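Long-range contacts in metallophosphoesterase (Sphaerobacter thermophilus, PDB 3RQZ), which is a zinc-binding metallophosphoesterase of the YfcE family and probably acts as a phosphatase: residues I59-W67 and V115-W125; A134-L145 and D178-I186. One frame throughout, in Å; residues are numbered along the deposited sequence.

Contact 1: residues I59-W67 and V115-W125; sequences ISVIGNHDW and VVHGSPRHPIW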
loop_
_atom_site.group_PDB
_atom_site.type_symbol
_atom_site.label_atom_id
_atom_site.label_comp_id
_atom_site.label_asym_id
_atom_site.label_seq_id
_atom_site.Cartn_x
_atom_site.Cartn_y
_atom_site.Cartn_z
ATOM N N ILE A 59 -9.017 -7.313 -6.205
ATOM C CA ILE A 59 -7.839 -7.509 -5.360
ATOM C C ILE A 59 -7.815 -6.397 -4.313
ATOM O O ILE A 59 -7.628 -5.232 -4.643
ATOM C CB ILE A 59 -6.497 -7.525 -6.172
ATOM C CG1 ILE A 59 -6.470 -8.648 -7.220
ATOM C CG2 ILE A 59 -5.257 -7.674 -5.218
ATOM C CD1 ILE A 59 -6.160 -9.986 -6.641
ATOM N N SER A 60 -8.051 -6.759 -3.060
ATOM C CA SER A 60 -8.012 -5.809 -1.950
ATOM C C SER A 60 -7.673 -6.641 -0.717
ATOM O O SER A 60 -8.513 -7.401 -0.221
ATOM C CB SER A 60 -9.386 -5.133 -1.762
ATOM O OG SER A 60 -9.360 -4.166 -0.701
ATOM N N VAL A 61 -6.428 -6.549 -0.248
ATOM C CA VAL A 61 -6.003 -7.392 0.837
ATOM C C VAL A 61 -5.826 -6.518 2.104
ATOM O O VAL A 61 -5.676 -5.307 2.009
ATOM C CB VAL A 61 -4.707 -8.240 0.460
ATOM C CG1 VAL A 61 -4.999 -9.203 -0.740
ATOM C CG2 VAL A 61 -3.516 -7.347 0.140
ATOM N N ILE A 62 -5.912 -7.136 3.278
ATOM C CA ILE A 62 -5.919 -6.409 4.531
ATOM C C ILE A 62 -4.466 -6.079 4.874
ATOM O O ILE A 62 -3.553 -6.871 4.556
ATOM C CB ILE A 62 -6.595 -7.259 5.650
ATOM C CG1 ILE A 62 -6.748 -6.462 6.925
ATOM C CG2 ILE A 62 -5.810 -8.557 5.986
ATOM C CD1 ILE A 62 -8.154 -6.339 7.363
ATOM N N GLY A 63 -4.245 -4.897 5.462
ATOM C CA GLY A 63 -2.931 -4.531 6.029
ATOM C C GLY A 63 -2.929 -4.646 7.551
ATOM O O GLY A 63 -3.990 -4.880 8.166
ATOM N N ASN A 64 -1.756 -4.494 8.176
ATOM C CA ASN A 64 -1.682 -4.612 9.644
ATOM C C ASN A 64 -2.466 -3.498 10.360
ATOM O O ASN A 64 -3.088 -3.724 11.424
ATOM C CB ASN A 64 -0.209 -4.669 10.122
ATOM C CG ASN A 64 0.633 -3.503 9.585
ATOM O OD1 ASN A 64 0.721 -3.294 8.376
ATOM N ND2 ASN A 64 1.287 -2.774 10.488
ATOM N N HIS A 65 -2.442 -2.294 9.805
ATOM C CA HIS A 65 -3.250 -1.195 10.423
ATOM C C HIS A 65 -4.762 -1.406 10.320
ATOM O O HIS A 65 -5.489 -1.130 11.285
ATOM C CB HIS A 65 -2.830 0.183 9.890
ATOM C CG HIS A 65 -1.503 0.605 10.407
ATOM N ND1 HIS A 65 -1.365 1.477 11.466
ATOM C CD2 HIS A 65 -0.249 0.214 10.062
ATOM C CE1 HIS A 65 -0.080 1.631 11.736
ATOM N NE2 HIS A 65 0.620 0.880 10.898
ATOM N N ASP A 66 -5.236 -1.884 9.162
ATOM C CA ASP A 66 -6.649 -2.265 9.013
ATOM C C ASP A 66 -7.019 -3.324 10.055
ATOM O O ASP A 66 -8.060 -3.214 10.707
ATOM C CB ASP A 66 -6.978 -2.809 7.589
ATOM C CG ASP A 66 -6.341 -1.999 6.469
ATOM O OD1 ASP A 66 -6.428 -0.734 6.530
ATOM O OD2 ASP A 66 -5.750 -2.621 5.529
ATOM N N TRP A 67 -6.178 -4.359 10.195
ATOM C CA TRP A 67 -6.440 -5.481 11.108
ATOM C C TRP A 67 -6.465 -5.017 12.577
ATOM O O TRP A 67 -7.293 -5.459 13.373
ATOM C CB TRP A 67 -5.360 -6.569 10.873
ATOM C CG TRP A 67 -5.472 -7.837 11.704
ATOM C CD1 TRP A 67 -4.531 -8.320 12.601
ATOM C CD2 TRP A 67 -6.547 -8.802 11.697
ATOM N NE1 TRP A 67 -4.979 -9.497 13.166
ATOM C CE2 TRP A 67 -6.196 -9.827 12.617
ATOM C CE3 TRP A 67 -7.764 -8.899 11.006
ATOM C CZ2 TRP A 67 -7.033 -10.927 12.879
ATOM C CZ3 TRP A 67 -8.615 -10.005 11.283
ATOM C CH2 TRP A 67 -8.230 -11.003 12.198
ATOM N N VAL A 115 -0.750 -11.609 -4.206
ATOM C CA VAL A 115 -0.774 -10.258 -3.625
ATOM C C VAL A 115 -0.999 -10.360 -2.107
ATOM O O VAL A 115 -1.945 -11.044 -1.656
ATOM C CB VAL A 115 -1.907 -9.393 -4.235
ATOM C CG1 VAL A 115 -1.908 -7.964 -3.539
ATOM C CG2 VAL A 115 -1.758 -9.290 -5.770
ATOM N N VAL A 116 -0.105 -9.730 -1.342
ATOM C CA VAL A 116 -0.157 -9.678 0.119
ATOM C C VAL A 116 0.288 -8.277 0.558
ATOM O O VAL A 116 0.885 -7.504 -0.207
ATOM C CB VAL A 116 0.803 -10.715 0.796
ATOM C CG1 VAL A 116 0.305 -12.175 0.576
ATOM C CG2 VAL A 116 2.265 -10.556 0.250
ATOM N N HIS A 117 -0.005 -7.940 1.805
ATOM C CA HIS A 117 0.416 -6.668 2.308
ATOM C C HIS A 117 1.910 -6.664 2.631
ATOM O O HIS A 117 2.610 -5.698 2.351
ATOM C CB HIS A 117 -0.363 -6.336 3.586
ATOM C CG HIS A 117 0.042 -5.028 4.181
ATOM N ND1 HIS A 117 -0.213 -3.833 3.549
ATOM C CD2 HIS A 117 0.699 -4.723 5.330
ATOM C CE1 HIS A 117 0.271 -2.842 4.283
ATOM N NE2 HIS A 117 0.822 -3.356 5.373
ATOM N N GLY A 118 2.372 -7.716 3.280
ATOM C CA GLY A 118 3.739 -7.747 3.818
ATOM C C GLY A 118 4.606 -8.735 3.055
ATOM O O GLY A 118 5.434 -8.351 2.228
ATOM N N SER A 119 4.419 -10.023 3.302
ATOM C CA SER A 119 5.231 -10.986 2.596
ATOM C C SER A 119 4.468 -12.289 2.392
ATOM O O SER A 119 3.524 -12.583 3.145
ATOM C CB SER A 119 6.533 -11.251 3.359
ATOM O OG SER A 119 6.316 -12.294 4.291
ATOM N N PRO A 120 4.848 -13.086 1.375
ATOM C CA PRO A 120 4.076 -14.332 1.258
ATOM C C PRO A 120 4.326 -15.348 2.387
ATOM O O PRO A 120 3.486 -16.247 2.611
ATOM C CB PRO A 120 4.462 -14.866 -0.134
ATOM C CG PRO A 120 5.685 -14.148 -0.511
ATOM C CD PRO A 120 5.615 -12.805 0.146
ATOM N N ARG A 121 5.424 -15.207 3.138
ATOM C CA ARG A 121 5.575 -16.011 4.363
ATOM C C ARG A 121 4.630 -15.565 5.467
ATOM O O ARG A 121 4.022 -16.405 6.163
ATOM C CB ARG A 121 7.008 -15.972 4.925
ATOM C CG ARG A 121 8.050 -16.581 4.045
ATOM C CD ARG A 121 9.249 -17.003 4.872
ATOM N NE ARG A 121 9.871 -15.845 5.505
ATOM C CZ ARG A 121 10.966 -15.915 6.242
ATOM N NH1 ARG A 121 11.457 -14.814 6.800
ATOM N NH2 ARG A 121 11.570 -17.087 6.408
ATOM N N HIS A 122 4.539 -14.244 5.650
ATOM C CA HIS A 122 3.743 -13.640 6.723
ATOM C C HIS A 122 2.954 -12.469 6.187
ATOM O O HIS A 122 3.386 -11.328 6.316
ATOM C CB HIS A 122 4.678 -13.188 7.856
ATOM C CG HIS A 122 5.581 -14.280 8.337
ATOM N ND1 HIS A 122 5.120 -15.332 9.094
ATOM C CD2 HIS A 122 6.907 -14.505 8.145
ATOM C CE1 HIS A 122 6.125 -16.148 9.371
ATOM N NE2 HIS A 122 7.220 -15.669 8.807
ATOM N N PRO A 123 1.781 -12.746 5.584
ATOM C CA PRO A 123 1.055 -11.779 4.770
ATOM C C PRO A 123 0.849 -10.398 5.388
ATOM O O PRO A 123 1.006 -9.382 4.693
ATOM C CB PRO A 123 -0.287 -12.486 4.511
ATOM C CG PRO A 123 0.040 -13.911 4.517
ATOM C CD PRO A 123 1.216 -14.104 5.433
ATOM N N ILE A 124 0.489 -10.353 6.670
ATOM C CA ILE A 124 0.123 -9.082 7.322
ATOM C C ILE A 124 1.351 -8.328 7.825
ATOM O O ILE A 124 1.352 -7.094 7.932
ATOM C CB ILE A 124 -0.829 -9.355 8.552
ATOM C CG1 ILE A 124 -2.146 -9.968 8.085
ATOM C CG2 ILE A 124 -1.125 -8.112 9.331
ATOM C CD1 ILE A 124 -2.580 -9.438 6.773
ATOM N N TRP A 125 2.392 -9.074 8.148
ATOM C CA TRP A 125 3.386 -8.557 9.101
ATOM C C TRP A 125 4.796 -8.330 8.604
ATOM O O TRP A 125 5.482 -7.408 9.091
ATOM C CB TRP A 125 3.471 -9.521 10.279
ATOM C CG TRP A 125 2.226 -9.678 11.026
ATOM C CD1 TRP A 125 1.461 -10.812 11.112
ATOM C CD2 TRP A 125 1.579 -8.687 11.850
ATOM N NE1 TRP A 125 0.371 -10.584 11.937
ATOM C CE2 TRP A 125 0.430 -9.298 12.413
ATOM C CE3 TRP A 125 1.875 -7.353 12.181
ATOM C CZ2 TRP A 125 -0.441 -8.615 13.282
ATOM C CZ3 TRP A 125 1.010 -6.676 13.040
ATOM C CH2 TRP A 125 -0.141 -7.317 13.581
HETATM O O HOH W 1 -2.088 -8.971 3.398
#
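Gly-63 lies against one face of the His-117 ring. Its CA stands 3.6 Å from the ring centroid, almost straight over the centre, in a CH-pi contact. A CB at this glycine would crowd CE1 of His-117. Ile-124 O sits at the edge of the same ring, in its plane. The Trp-125 ring carries Ile-124 CG2 over the centre of one face. Its CZ3 reaches CB of Asn-64 at 3.7 Å. The side chains of Trp-67 and Trp-125 cross at about a right angle, with CD1 of Trp-67 4.2 Å from CZ2 of Trp-125. His-117 has CG anti to its backbone N (chi1 179°), which brings one ring face against Gly-63. The ring is anchored at ND1 by Leu-35 O.

Ile-62 CG2 and Ile-124 CD1 are pressed to 3.4 Å, a close fit for two methyls. Toward the strand ends, Ile-59 and Val-61 pack on Val-115 through methyl groups. One water joins the backbones, accepting from His-117 N and donating to Ile-62 O, each at 2.8 Å. Asp-66 OD2 accepts from Gly-63 N at 2.7 Å and so braces the turn into the helix.

Gly-63 to Asp-66 form the GNH(D/E) signature of metallophosphoesterases. The Asn-64 side chain comes within about 3 Å of a bound zinc, and His-117 touches the zinc ligands Asp-11 and Asp-37. The buried methyls and the Gly-63 CA over the His-117 face probably help hold both loops in place beside the two-zinc site.

Contact 2: residues A134-L145 and D178-I186; sequences AALNFPAFDTPL and DVSSGRYII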
loop_
_atom_site.group_PDB
_atom_site.type_symbol
_atom_site.label_atom_id
_atom_site.label_comp_id
_atom_site.label_asym_id
_atom_site.label_seq_id
_atom_site.Cartn_x
_atom_site.Cartn_y
_atom_site.Cartn_z
ATOM N N ALA A 134 13.991 -11.346 0.843
ATOM C CA ALA A 134 13.386 -11.633 -0.482
ATOM C C ALA A 134 13.617 -13.092 -0.847
ATOM O O ALA A 134 12.693 -13.805 -1.279
ATOM C CB ALA A 134 13.973 -10.711 -1.571
ATOM N N ALA A 135 14.851 -13.535 -0.620
ATOM C CA ALA A 135 15.270 -14.905 -0.897
ATOM C C ALA A 135 14.430 -15.935 -0.149
ATOM O O ALA A 135 14.038 -16.961 -0.712
ATOM C CB ALA A 135 16.804 -15.069 -0.577
ATOM N N LEU A 136 14.115 -15.641 1.106
ATOM C CA LEU A 136 13.293 -16.540 1.914
ATOM C C LEU A 136 11.832 -16.564 1.425
ATOM O O LEU A 136 11.066 -17.465 1.764
ATOM C CB LEU A 136 13.400 -16.147 3.407
ATOM C CG LEU A 136 14.761 -16.406 4.088
ATOM C CD1 LEU A 136 14.984 -15.510 5.321
ATOM C CD2 LEU A 136 14.995 -17.893 4.449
ATOM N N ASN A 137 11.458 -15.576 0.616
ATOM C CA ASN A 137 10.060 -15.393 0.206
ATOM C C ASN A 137 9.698 -15.915 -1.171
ATOM O O ASN A 137 8.523 -16.217 -1.437
ATOM C CB ASN A 137 9.624 -13.931 0.397
ATOM C CG ASN A 137 9.058 -13.688 1.767
ATOM O OD1 ASN A 137 7.936 -14.096 2.051
ATOM N ND2 ASN A 137 9.820 -13.023 2.635
ATOM N N PHE A 138 10.699 -16.059 -2.030
ATOM C CA PHE A 138 10.488 -16.655 -3.358
ATOM C C PHE A 138 9.943 -18.082 -3.335
ATOM O O PHE A 138 9.053 -18.384 -4.114
ATOM C CB PHE A 138 11.726 -16.518 -4.251
ATOM C CG PHE A 138 11.815 -15.177 -4.934
ATOM C CD1 PHE A 138 11.033 -14.905 -6.059
ATOM C CD2 PHE A 138 12.675 -14.171 -4.447
ATOM C CE1 PHE A 138 11.080 -13.644 -6.690
ATOM C CE2 PHE A 138 12.734 -12.928 -5.085
ATOM C CZ PHE A 138 11.939 -12.668 -6.218
ATOM N N PRO A 139 10.421 -18.942 -2.407
ATOM C CA PRO A 139 9.779 -20.266 -2.260
ATOM C C PRO A 139 8.367 -20.223 -1.665
ATOM O O PRO A 139 7.627 -21.211 -1.787
ATOM C CB PRO A 139 10.728 -21.032 -1.317
ATOM C CG PRO A 139 12.044 -20.263 -1.348
ATOM C CD PRO A 139 11.615 -18.814 -1.550
ATOM N N ALA A 140 8.001 -19.094 -1.053
ATOM C CA ALA A 140 6.706 -18.926 -0.375
ATOM C C ALA A 140 5.515 -18.531 -1.291
ATOM O O ALA A 140 4.377 -18.443 -0.835
ATOM C CB ALA A 140 6.832 -17.939 0.822
ATOM N N PHE A 141 5.778 -18.275 -2.571
ATOM C CA PHE A 141 4.708 -18.113 -3.544
ATOM C C PHE A 141 5.092 -18.887 -4.792
ATOM O O PHE A 141 6.281 -19.111 -5.031
ATOM C CB PHE A 141 4.385 -16.633 -3.835
ATOM C CG PHE A 141 5.454 -15.898 -4.608
ATOM C CD1 PHE A 141 6.586 -15.393 -3.965
ATOM C CD2 PHE A 141 5.316 -15.708 -5.988
ATOM C CE1 PHE A 141 7.577 -14.674 -4.685
ATOM C CE2 PHE A 141 6.288 -15.009 -6.724
ATOM C CZ PHE A 141 7.437 -14.496 -6.074
ATOM N N ASP A 142 4.098 -19.292 -5.574
ATOM C CA ASP A 142 4.311 -20.197 -6.697
ATOM C C ASP A 142 3.793 -19.601 -8.028
ATOM O O ASP A 142 3.486 -20.315 -8.968
ATOM C CB ASP A 142 3.660 -21.557 -6.387
ATOM C CG ASP A 142 2.164 -21.440 -6.039
ATOM O OD1 ASP A 142 1.580 -20.342 -6.149
ATOM O OD2 ASP A 142 1.551 -22.466 -5.655
ATOM N N THR A 143 3.685 -18.282 -8.088
ATOM C CA THR A 143 3.290 -17.614 -9.310
ATOM C C THR A 143 4.532 -16.861 -9.833
ATOM O O THR A 143 5.485 -16.670 -9.096
ATOM C CB THR A 143 2.173 -16.606 -9.030
ATOM O OG1 THR A 143 2.545 -15.791 -7.905
ATOM C CG2 THR A 143 0.871 -17.329 -8.706
ATOM N N PRO A 144 4.515 -16.434 -11.101
ATOM C CA PRO A 144 5.613 -15.616 -11.599
ATOM C C PRO A 144 5.815 -14.342 -10.784
ATOM O O PRO A 144 6.950 -13.942 -10.568
ATOM C CB PRO A 144 5.163 -15.277 -13.023
ATOM C CG PRO A 144 4.268 -16.401 -13.398
ATOM C CD PRO A 144 3.512 -16.687 -12.152
ATOM N N LEU A 145 4.740 -13.727 -10.279
ATOM C CA LEU A 145 4.880 -12.405 -9.637
ATOM C C LEU A 145 4.268 -12.398 -8.239
ATOM O O LEU A 145 3.257 -13.069 -8.021
ATOM C CB LEU A 145 4.196 -11.337 -10.501
ATOM C CG LEU A 145 4.586 -11.143 -11.970
ATOM C CD1 LEU A 145 3.662 -10.082 -12.530
ATOM C CD2 LEU A 145 6.060 -10.736 -12.147
ATOM N N ASP A 178 10.553 -4.542 -17.039
ATOM C CA ASP A 178 10.234 -5.662 -17.912
ATOM C C ASP A 178 10.152 -6.934 -17.054
ATOM O O ASP A 178 11.167 -7.436 -16.590
ATOM C CB ASP A 178 11.353 -5.774 -18.982
ATOM C CG ASP A 178 11.123 -6.889 -20.003
ATOM O OD1 ASP A 178 10.215 -7.727 -19.834
ATOM O OD2 ASP A 178 11.887 -6.928 -21.005
ATOM N N VAL A 179 8.945 -7.448 -16.823
ATOM C CA VAL A 179 8.801 -8.671 -16.036
ATOM C C VAL A 179 8.650 -9.933 -16.907
ATOM O O VAL A 179 8.123 -10.938 -16.428
ATOM C CB VAL A 179 7.641 -8.576 -14.992
ATOM C CG1 VAL A 179 7.911 -7.475 -13.960
ATOM C CG2 VAL A 179 6.297 -8.334 -15.676
ATOM N N SER A 180 9.109 -9.864 -18.169
ATOM C CA SER A 180 9.036 -10.988 -19.142
ATOM C C SER A 180 9.608 -12.291 -18.649
ATOM O O SER A 180 8.988 -13.350 -18.804
ATOM C CB SER A 180 9.784 -10.661 -20.443
ATOM O OG SER A 180 9.098 -9.687 -21.175
ATOM N N SER A 181 10.815 -12.245 -18.113
ATOM C CA SER A 181 11.438 -13.485 -17.678
ATOM C C SER A 181 11.849 -13.462 -16.216
ATOM O O SER A 181 12.266 -12.430 -15.679
ATOM C CB SER A 181 12.618 -13.846 -18.577
ATOM O OG SER A 181 13.429 -12.714 -18.747
ATOM N N GLY A 182 11.722 -14.621 -15.573
ATOM C CA GLY A 182 12.058 -14.740 -14.164
ATOM C C GLY A 182 10.925 -14.258 -13.285
ATOM O O GLY A 182 9.986 -13.573 -13.724
ATOM N N ARG A 183 11.030 -14.591 -12.020
ATOM C CA ARG A 183 10.001 -14.255 -11.069
ATOM C C ARG A 183 10.428 -12.987 -10.326
ATOM O O ARG A 183 11.626 -12.747 -10.183
ATOM C CB ARG A 183 9.857 -15.425 -10.121
ATOM C CG ARG A 183 9.645 -16.745 -10.855
ATOM C CD ARG A 183 9.732 -17.889 -9.862
ATOM N NE ARG A 183 8.607 -17.804 -8.990
ATOM C CZ ARG A 183 8.599 -18.062 -7.688
ATOM N NH1 ARG A 183 9.686 -18.455 -7.027
ATOM N NH2 ARG A 183 7.458 -17.919 -7.060
ATOM N N TYR A 184 9.453 -12.193 -9.865
ATOM C CA TYR A 184 9.715 -10.876 -9.254
ATOM C C TYR A 184 8.901 -10.672 -7.993
ATOM O O TYR A 184 7.751 -11.132 -7.924
ATOM C CB TYR A 184 9.341 -9.737 -10.221
ATOM C CG TYR A 184 10.401 -9.467 -11.252
ATOM C CD1 TYR A 184 11.473 -8.630 -10.967
ATOM C CD2 TYR A 184 10.347 -10.078 -12.515
ATOM C CE1 TYR A 184 12.480 -8.402 -11.933
ATOM C CE2 TYR A 184 11.335 -9.867 -13.454
ATOM C CZ TYR A 184 12.382 -9.016 -13.155
ATOM O OH TYR A 184 13.350 -8.794 -14.094
ATOM N N ILE A 185 9.477 -9.943 -7.028
ATOM C CA ILE A 185 8.713 -9.386 -5.892
ATOM C C ILE A 185 8.744 -7.890 -6.177
ATOM O O ILE A 185 9.812 -7.359 -6.456
ATOM C CB ILE A 185 9.369 -9.739 -4.520
ATOM C CG1 ILE A 185 9.226 -11.239 -4.199
ATOM C CG2 ILE A 185 8.782 -8.886 -3.380
ATOM C CD1 ILE A 185 9.972 -11.686 -2.915
ATOM N N ILE A 186 7.581 -7.233 -6.138
ATOM C CA ILE A 186 7.386 -5.855 -6.596
ATOM C C ILE A 186 6.545 -5.122 -5.575
ATOM O O ILE A 186 5.513 -5.646 -5.166
ATOM C CB ILE A 186 6.562 -5.824 -7.949
ATOM C CG1 ILE A 186 7.263 -6.590 -9.084
ATOM C CG2 ILE A 186 6.232 -4.383 -8.389
ATOM C CD1 ILE A 186 8.550 -6.027 -9.435
#
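Ala-134 meets Ile-185 first, its O lying 3.8 Å from CD1 of Ile-185. Asn-137 adds its CB to the same methyl; its amide is held by Ile-133 O and other outside partners. Phe-138 follows, with CD1 of Ile-185 over one face of its ring, offset toward the rim, in a CH-pi contact. Tyr-184 N lies at the ring edge, in plane. Phe-138 O accepts from Arg-183 NH1 at 3.0 Å; the donor stands well above the carbonyl plane, while the oxygen lies in the guanidinium plane.

Phe-141 turns its CG between backbone N and carbonyl carbon (chi1 70°), which leaves its ring and its carbonyl oxygen both facing the guanidinium. Arg-183 NH2 lies over one face of this ring. The contact is cation-pi, with Arg-183 CZ 4.3 Å from the centroid of the Phe-141 ring. The same NH2 donates to Phe-141 O at 2.6 Å. The arginine chain bends at chi3 (68°) to bring its head among these carbonyls.

Helix 131-137 and this loop form the connection of a beta-alpha-beta crossover, leading from strand 113-116 to the adjacent parallel strand 145-147. Thr-143 O takes a further bond from Arg-183 NH2 at 3.1 Å, in the guanidinium plane, and a weak one from NE. Glu-159 pairs with NH1 in a salt bridge. With an alanine in place of Arg-183, the three carbonyls would probably lose their shared donor, Glu-159 its charged mate and the Phe-141 face its cation.

Pro-144 O accepts from Tyr-184 N at 3.1 Å, nearly along the C=O axis. Leu-145 then pairs with Tyr-184 in a parallel bridge, and its CD2 packs on Val-179 CB at 3.9 Å.

In the fold
Both contacts are largely buried. The centre of contact 1 is about 9 Å from that of the chain, that of contact 2 about 18 Å. Contact 1 has an exposed end at its tryptophan pair; contact 2 is the more peripheral, its arginine partly exposed. Both reach the five-stranded sheet, contact 1 through strand 113-116, contact 2 through the neighbouring strands 145-147 and 184-188. Contact 1 also brings in strand 59-60, so it joins the two sheets, and its loops run on to the zinc ions. It relies on methyl packing, a glycine-histidine contact and a water; contact 2 relies on an arginine gripping carbonyls. They touch where Asn-137 OD1 meets Arg-121 N.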